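Local coordinates for CigR Protein (Salmonella enterica subsp. enterica serovar Typhimurium, PDB 4EW5), which is of unknown function but is a putative inner membrane protein of Salmonella, represented here by its C-terminal domain, at residues A[21-26]-A[63-68]; A[72-77]-A[81-86]. One frame throughout, in Å; residues are numbered along the deposited sequence.

Contact 1 of 2, residues A[21-26]-A[63-68]; sequences RQLAVN and LGQLPY. With EDO (1,2-ethanediol), chain C.
Leu23 carries the helix side of this contact, and both its methyls bear on the aliphatic root of Gln65. CD2 lies 3.6 Å from Gln65 CB and 3.7 Å from Gln65 CG; CD1 is 3.8 Å from Gln65 CB and additionally meets Leu66 CD2 at 4.0 Å. No hydrogen bond joins the segments and they bury just 119 Å² together, which makes this a light, apolar touch. Gln65 points its CB toward the helix, which brings CB and CG against Leu23; the bend at chi2 (-76°) then turns only the amide end away. Leu66 is buried, and its side chain also touches Trp74. Both residues are presented by the type I turn from Leu63 to Leu66, which starts on the last residue of helix 60-63.

On the helix, Arg21 binds the C-terminal tail: NH1 donates to the carbonyls of Val98 and Asp100, NH2 to that of Leu101. Val25 CG2 lies over one guanidinium face, 3.7 Å above its plane and displaced toward the rim. A 1,2-ethanediol, probably from the crystallisation liquor, sits at the guanidinium edge, with EDO C1 3.2 Å from Arg21 NE, a weak bond from Arg21 NH2 to EDO O1 (3.4 Å) and a further hydrogen bond to Tyr17 OH. Gln22 and Gln65 also pack on Gln65 and Gln22 of the second subunit. The arrangement is helix-to-loop packing: a single leucine near the C-terminal end of helix 11-26 rests on the turn at the start of the loop leading to strand 72-77.

Contact 2 of 2, residues A[72-77]-A[81-86]; sequences YEWKIV and LVLIAL
Trp74 and Leu83, a non-hydrogen-bonded pair, place an indole beside a leucine on the same sheet face. Following Trp74 outward, CB comes within 4.1 Å of Leu81 CD1. With CG set beside the backbone N (chi1 -74°), the indole turns toward the neighbouring strand. Its five-membered ring then receives Leu83 CD1 over one face, 3.6 Å from the centroid and 7° off the normal, a CH-pi contact. Farther along the six-membered ring, CE3 lies 3.5 Å from the backbone N of Leu83 and 3.6 Å from Leu81 CG; CZ3 also nears Leu83 N, and CZ3 and CH2 run past Leu83 CB. At the polar corner, NE1 is hydrogen-bonded to the carbonyl of Pro67.

Tyr72 shares this face, its CE2 3.7 Å from Ala85 CB; Val11 and Pro8 of the second subunit pack on Trp74 and Leu83. The other face carries Glu73, Lys75, Val82 and Ile84. The register is fixed by reciprocal bonds: Glu73 N to Ile84 O and Ile84 N to Glu73 O are both 2.9 Å, and Lys75 and Val82 repeat the pattern. Alternating hydrogen-bonded and non-hydrogen-bonded pairs, with strand directions 141° apart, define a twisted antiparallel beta hairpin at the centre of the sheet.

In the fold
Contact 2 is the structural core of the pair: it buries about six times as much surface and lies about 7 Å from the chain centre, compared with 10 Å for the centre of contact 1. Its two central strands are joined by backbone hydrogen bonds as well as apolar side chains, whereas contact 1 is a sparse hydrophobic touch between a helix end and a loop. The centres are about 13 Å apart, yet the contacts meet where the end of helix 60-63 and the loop after it touch Trp74, with Leu63 CD2 3.7 Å from Trp74 CB. Both also touch the second subunit. A transmembrane helix is predicted for residues 81-99, but here that span includes most of strand 80-85 and strand 91-95.

Contact 1 of 2, residues A[21-26]-A[63-68]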
loop_
_atom_site.group_PDB
_atom_site.type_symbol
_atom_site.label_atom_id
_atom_site.label_comp_id
_atom_site.label_asym_id
_atom_site.label_seq_id
_atom_site.Cartn_x
_atom_site.Cartn_y
_atom_site.Cartn_z
ATOM N N ARG A 21 2.775 8.869 -3.969
ATOM C CA ARG A 21 3.264 9.664 -5.068
ATOM C C ARG A 21 2.114 10.382 -5.767
ATOM O O ARG A 21 2.256 11.490 -6.192
ATOM C CB ARG A 21 4.072 8.828 -6.054
ATOM C CG ARG A 21 4.579 9.594 -7.253
ATOM C CD ARG A 21 5.744 10.492 -6.780
ATOM N NE ARG A 21 6.478 11.068 -7.886
ATOM C CZ ARG A 21 7.349 12.081 -7.794
ATOM N NH1 ARG A 21 7.588 12.685 -6.651
ATOM N NH2 ARG A 21 7.970 12.478 -8.900
ATOM N N GLN A 22 0.972 9.732 -5.909
ATOM C CA GLN A 22 -0.230 10.441 -6.409
ATOM C C GLN A 22 -0.628 11.600 -5.562
ATOM O O GLN A 22 -0.983 12.661 -6.085
ATOM C CB GLN A 22 -1.409 9.488 -6.488
ATOM C CG GLN A 22 -1.240 8.449 -7.520
ATOM C CD GLN A 22 -2.277 7.330 -7.392
ATOM O OE1 GLN A 22 -2.899 7.139 -6.354
ATOM N NE2 GLN A 22 -2.387 6.562 -8.444
ATOM N N LEU A 23 -0.601 11.439 -4.221
ATOM C CA LEU A 23 -0.909 12.526 -3.326
ATOM C C LEU A 23 0.119 13.645 -3.485
ATOM O O LEU A 23 -0.216 14.846 -3.634
ATOM C CB LEU A 23 -0.912 11.995 -1.883
ATOM C CG LEU A 23 -2.124 11.169 -1.470
ATOM C CD1 LEU A 23 -1.853 10.312 -0.225
ATOM C CD2 LEU A 23 -3.323 12.113 -1.247
ATOM N N ALA A 24 1.407 13.314 -3.321
ATOM C CA ALA A 24 2.429 14.389 -3.460
ATOM C C ALA A 24 2.302 15.198 -4.747
ATOM O O ALA A 24 2.269 16.448 -4.699
ATOM C CB ALA A 24 3.877 13.776 -3.333
ATOM N N VAL A 25 2.218 14.518 -5.905
ATOM C CA VAL A 25 2.242 15.184 -7.175
ATOM C C VAL A 25 0.985 16.051 -7.340
ATOM O O VAL A 25 1.065 17.191 -7.721
ATOM C CB VAL A 25 2.354 14.203 -8.372
ATOM C CG1 VAL A 25 2.049 14.912 -9.722
ATOM C CG2 VAL A 25 3.728 13.487 -8.342
ATOM N N ASN A 26 -0.173 15.483 -7.050
ATOM C CA ASN A 26 -1.445 16.234 -7.209
ATOM C C ASN A 26 -1.695 17.336 -6.226
ATOM O O ASN A 26 -2.461 18.273 -6.530
ATOM C CB ASN A 26 -2.606 15.281 -7.387
ATOM C CG ASN A 26 -2.453 14.443 -8.673
ATOM O OD1 ASN A 26 -2.341 13.177 -8.629
ATOM N ND2 ASN A 26 -2.352 15.149 -9.835
ATOM N N LEU A 63 -2.472 14.304 4.968
ATOM C CA LEU A 63 -2.655 13.498 6.144
ATOM C C LEU A 63 -4.039 12.875 6.249
ATOM O O LEU A 63 -4.170 11.813 6.821
ATOM C CB LEU A 63 -2.396 14.300 7.408
ATOM C CG LEU A 63 -0.952 14.579 7.752
ATOM C CD1 LEU A 63 -0.855 15.288 9.108
ATOM C CD2 LEU A 63 -0.135 13.301 7.812
ATOM N N GLY A 64 -5.037 13.538 5.689
ATOM C CA GLY A 64 -6.349 12.967 5.544
ATOM C C GLY A 64 -6.450 11.686 4.745
ATOM O O GLY A 64 -7.472 10.971 4.881
ATOM N N GLN A 65 -5.421 11.392 3.904
ATOM C CA GLN A 65 -5.418 10.289 2.962
ATOM C C GLN A 65 -4.384 9.230 3.236
ATOM O O GLN A 65 -4.176 8.353 2.404
ATOM C CB GLN A 65 -5.183 10.846 1.515
ATOM C CG GLN A 65 -5.995 12.093 1.268
ATOM C CD GLN A 65 -7.407 11.717 1.054
ATOM O OE1 GLN A 65 -7.674 10.727 0.355
ATOM N NE2 GLN A 65 -8.336 12.464 1.657
ATOM N N LEU A 66 -3.675 9.368 4.341
ATOM C CA LEU A 66 -2.762 8.415 4.849
ATOM C C LEU A 66 -3.291 7.868 6.194
ATOM O O LEU A 66 -3.993 8.527 6.899
ATOM C CB LEU A 66 -1.412 9.097 5.162
ATOM C CG LEU A 66 -0.677 9.675 3.955
ATOM C CD1 LEU A 66 0.515 10.464 4.428
ATOM C CD2 LEU A 66 -0.269 8.542 3.019
ATOM N N PRO A 67 -2.948 6.634 6.532
ATOM C CA PRO A 67 -3.414 6.068 7.805
ATOM C C PRO A 67 -2.974 6.822 9.036
ATOM O O PRO A 67 -1.870 7.421 9.093
ATOM C CB PRO A 67 -2.796 4.640 7.830
ATOM C CG PRO A 67 -2.533 4.334 6.425
ATOM C CD PRO A 67 -2.144 5.685 5.771
ATOM N N TYR A 68 -3.805 6.826 10.057
ATOM C CA TYR A 68 -3.515 7.592 11.228
ATOM C C TYR A 68 -3.332 6.606 12.365
ATOM O O TYR A 68 -4.226 5.800 12.642
ATOM C CB TYR A 68 -4.692 8.568 11.537
ATOM C CG TYR A 68 -4.620 9.127 12.954
ATOM C CD1 TYR A 68 -3.433 9.699 13.447
ATOM C CD2 TYR A 68 -5.687 9.070 13.793
ATOM C CE1 TYR A 68 -3.387 10.227 14.736
ATOM C CE2 TYR A 68 -5.631 9.560 15.112
ATOM C CZ TYR A 68 -4.477 10.144 15.569
ATOM O OH TYR A 68 -4.353 10.597 16.851
HETATM C C1 EDO C . 6.320 9.729 -10.835
HETATM O O1 EDO C . 6.838 10.874 -11.634
HETATM C C2 EDO C . 7.418 8.830 -10.206
HETATM O O2 EDO C . 7.121 7.409 -9.919
#

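Contact 2 of 2, residues A[72-77]-A[81-86]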
loop_
_atom_site.group_PDB
_atom_site.type_symbol
_atom_site.label_atom_id
_atom_site.label_comp_id
_atom_site.label_asym_id
_atom_site.label_seq_id
_atom_site.Cartn_x
_atom_site.Cartn_y
_atom_site.Cartn_z
ATOM N N TYR A 72 1.870 8.607 16.520
ATOM C CA TYR A 72 2.852 8.633 15.357
ATOM C C TYR A 72 2.395 9.729 14.396
ATOM O O TYR A 72 1.192 10.062 14.374
ATOM C CB TYR A 72 2.789 7.317 14.594
ATOM C CG TYR A 72 3.179 6.085 15.422
ATOM C CD1 TYR A 72 2.287 5.529 16.328
ATOM C CD2 TYR A 72 4.494 5.540 15.369
ATOM C CE1 TYR A 72 2.666 4.505 17.192
ATOM C CE2 TYR A 72 4.861 4.476 16.176
ATOM C CZ TYR A 72 3.930 3.977 17.087
ATOM O OH TYR A 72 4.264 2.924 17.850
ATOM N N GLU A 73 3.300 10.218 13.554
ATOM C CA GLU A 73 2.933 11.208 12.564
ATOM C C GLU A 73 3.780 11.041 11.327
ATOM O O GLU A 73 4.959 10.685 11.403
ATOM C CB GLU A 73 3.107 12.588 13.100
ATOM C CG GLU A 73 2.587 13.722 12.254
ATOM C CD GLU A 73 1.136 13.573 11.827
ATOM O OE1 GLU A 73 0.896 12.701 10.976
ATOM O OE2 GLU A 73 0.251 14.360 12.303
ATOM N N TRP A 74 3.164 11.315 10.187
ATOM C CA TRP A 74 3.832 11.246 8.895
ATOM C C TRP A 74 4.637 12.553 8.709
ATOM O O TRP A 74 4.131 13.650 9.061
ATOM C CB TRP A 74 2.805 11.122 7.794
ATOM C CG TRP A 74 2.182 9.767 7.723
ATOM C CD1 TRP A 74 0.930 9.374 8.164
ATOM C CD2 TRP A 74 2.809 8.568 7.203
ATOM N NE1 TRP A 74 0.712 8.064 7.920
ATOM C CE2 TRP A 74 1.807 7.508 7.321
ATOM C CE3 TRP A 74 4.035 8.285 6.605
ATOM C CZ2 TRP A 74 2.045 6.235 6.894
ATOM C CZ3 TRP A 74 4.237 6.997 6.169
ATOM C CH2 TRP A 74 3.262 6.000 6.305
ATOM N N LYS A 75 5.870 12.437 8.228
ATOM C CA LYS A 75 6.752 13.573 8.014
ATOM C C LYS A 75 7.412 13.488 6.652
ATOM O O LYS A 75 7.575 12.377 6.092
ATOM C CB LYS A 75 7.816 13.619 9.097
ATOM C CG LYS A 75 7.250 13.805 10.469
ATOM C CD LYS A 75 6.892 15.287 10.666
ATOM C CE LYS A 75 6.041 15.539 11.885
ATOM N NZ LYS A 75 5.458 16.883 11.803
ATOM N N ILE A 76 7.863 14.637 6.153
ATOM C CA ILE A 76 8.725 14.686 4.989
ATOM C C ILE A 76 10.183 14.741 5.508
ATOM O O ILE A 76 10.572 15.674 6.213
ATOM C CB ILE A 76 8.457 15.927 4.162
ATOM C CG1 ILE A 76 6.913 16.082 3.836
ATOM C CG2 ILE A 76 9.269 15.925 2.843
ATOM C CD1 ILE A 76 6.623 17.357 3.008
ATOM N N VAL A 77 10.977 13.779 5.077
ATOM C CA VAL A 77 12.390 13.635 5.479
ATOM C C VAL A 77 13.174 13.508 4.194
ATOM O O VAL A 77 12.989 12.538 3.469
ATOM C CB VAL A 77 12.559 12.383 6.343
ATOM C CG1 VAL A 77 14.030 12.170 6.709
ATOM C CG2 VAL A 77 11.729 12.543 7.583
ATOM N N LEU A 81 8.742 9.881 2.446
ATOM C CA LEU A 81 7.617 10.017 3.358
ATOM C C LEU A 81 7.879 9.047 4.520
ATOM O O LEU A 81 8.054 7.835 4.279
ATOM C CB LEU A 81 6.328 9.605 2.647
ATOM C CG LEU A 81 5.036 9.620 3.448
ATOM C CD1 LEU A 81 4.741 10.947 4.159
ATOM C CD2 LEU A 81 3.854 9.145 2.555
ATOM N N VAL A 82 7.839 9.519 5.763
ATOM C CA VAL A 82 8.339 8.715 6.901
ATOM C C VAL A 82 7.368 8.835 8.062
ATOM O O VAL A 82 7.003 9.954 8.446
ATOM C CB VAL A 82 9.745 9.196 7.329
ATOM C CG1 VAL A 82 10.275 8.253 8.429
ATOM C CG2 VAL A 82 10.696 9.276 6.116
ATOM N N LEU A 83 6.866 7.708 8.581
ATOM C CA LEU A 83 6.059 7.708 9.732
ATOM C C LEU A 83 7.028 7.610 10.935
ATOM O O LEU A 83 7.861 6.679 11.006
ATOM C CB LEU A 83 5.182 6.474 9.799
ATOM C CG LEU A 83 4.146 6.370 10.927
ATOM C CD1 LEU A 83 3.040 7.443 10.813
ATOM C CD2 LEU A 83 3.517 5.004 11.026
ATOM N N ILE A 84 6.793 8.454 11.920
ATOM C CA ILE A 84 7.753 8.612 13.021
ATOM C C ILE A 84 6.953 8.629 14.311
ATOM O O ILE A 84 5.900 9.296 14.383
ATOM C CB ILE A 84 8.511 9.948 12.808
ATOM C CG1 ILE A 84 9.457 9.803 11.634
ATOM C CG2 ILE A 84 9.331 10.356 13.989
ATOM C CD1 ILE A 84 10.140 11.105 11.199
ATOM N N ALA A 85 7.401 7.860 15.302
ATOM C CA ALA A 85 6.810 7.907 16.631
ATOM C C ALA A 85 7.027 9.277 17.279
ATOM O O ALA A 85 8.149 9.833 17.280
ATOM C CB ALA A 85 7.417 6.827 17.530
ATOM N N LEU A 86 5.953 9.825 17.831
ATOM C CA LEU A 86 6.022 11.102 18.453
ATOM C C LEU A 86 6.925 10.971 19.654
ATOM O O LEU A 86 6.978 9.941 20.290
ATOM C CB LEU A 86 4.645 11.602 18.907
ATOM C CG LEU A 86 3.726 12.034 17.743
ATOM C CD1 LEU A 86 2.369 12.428 18.385
ATOM C CD2 LEU A 86 4.259 13.182 16.900
#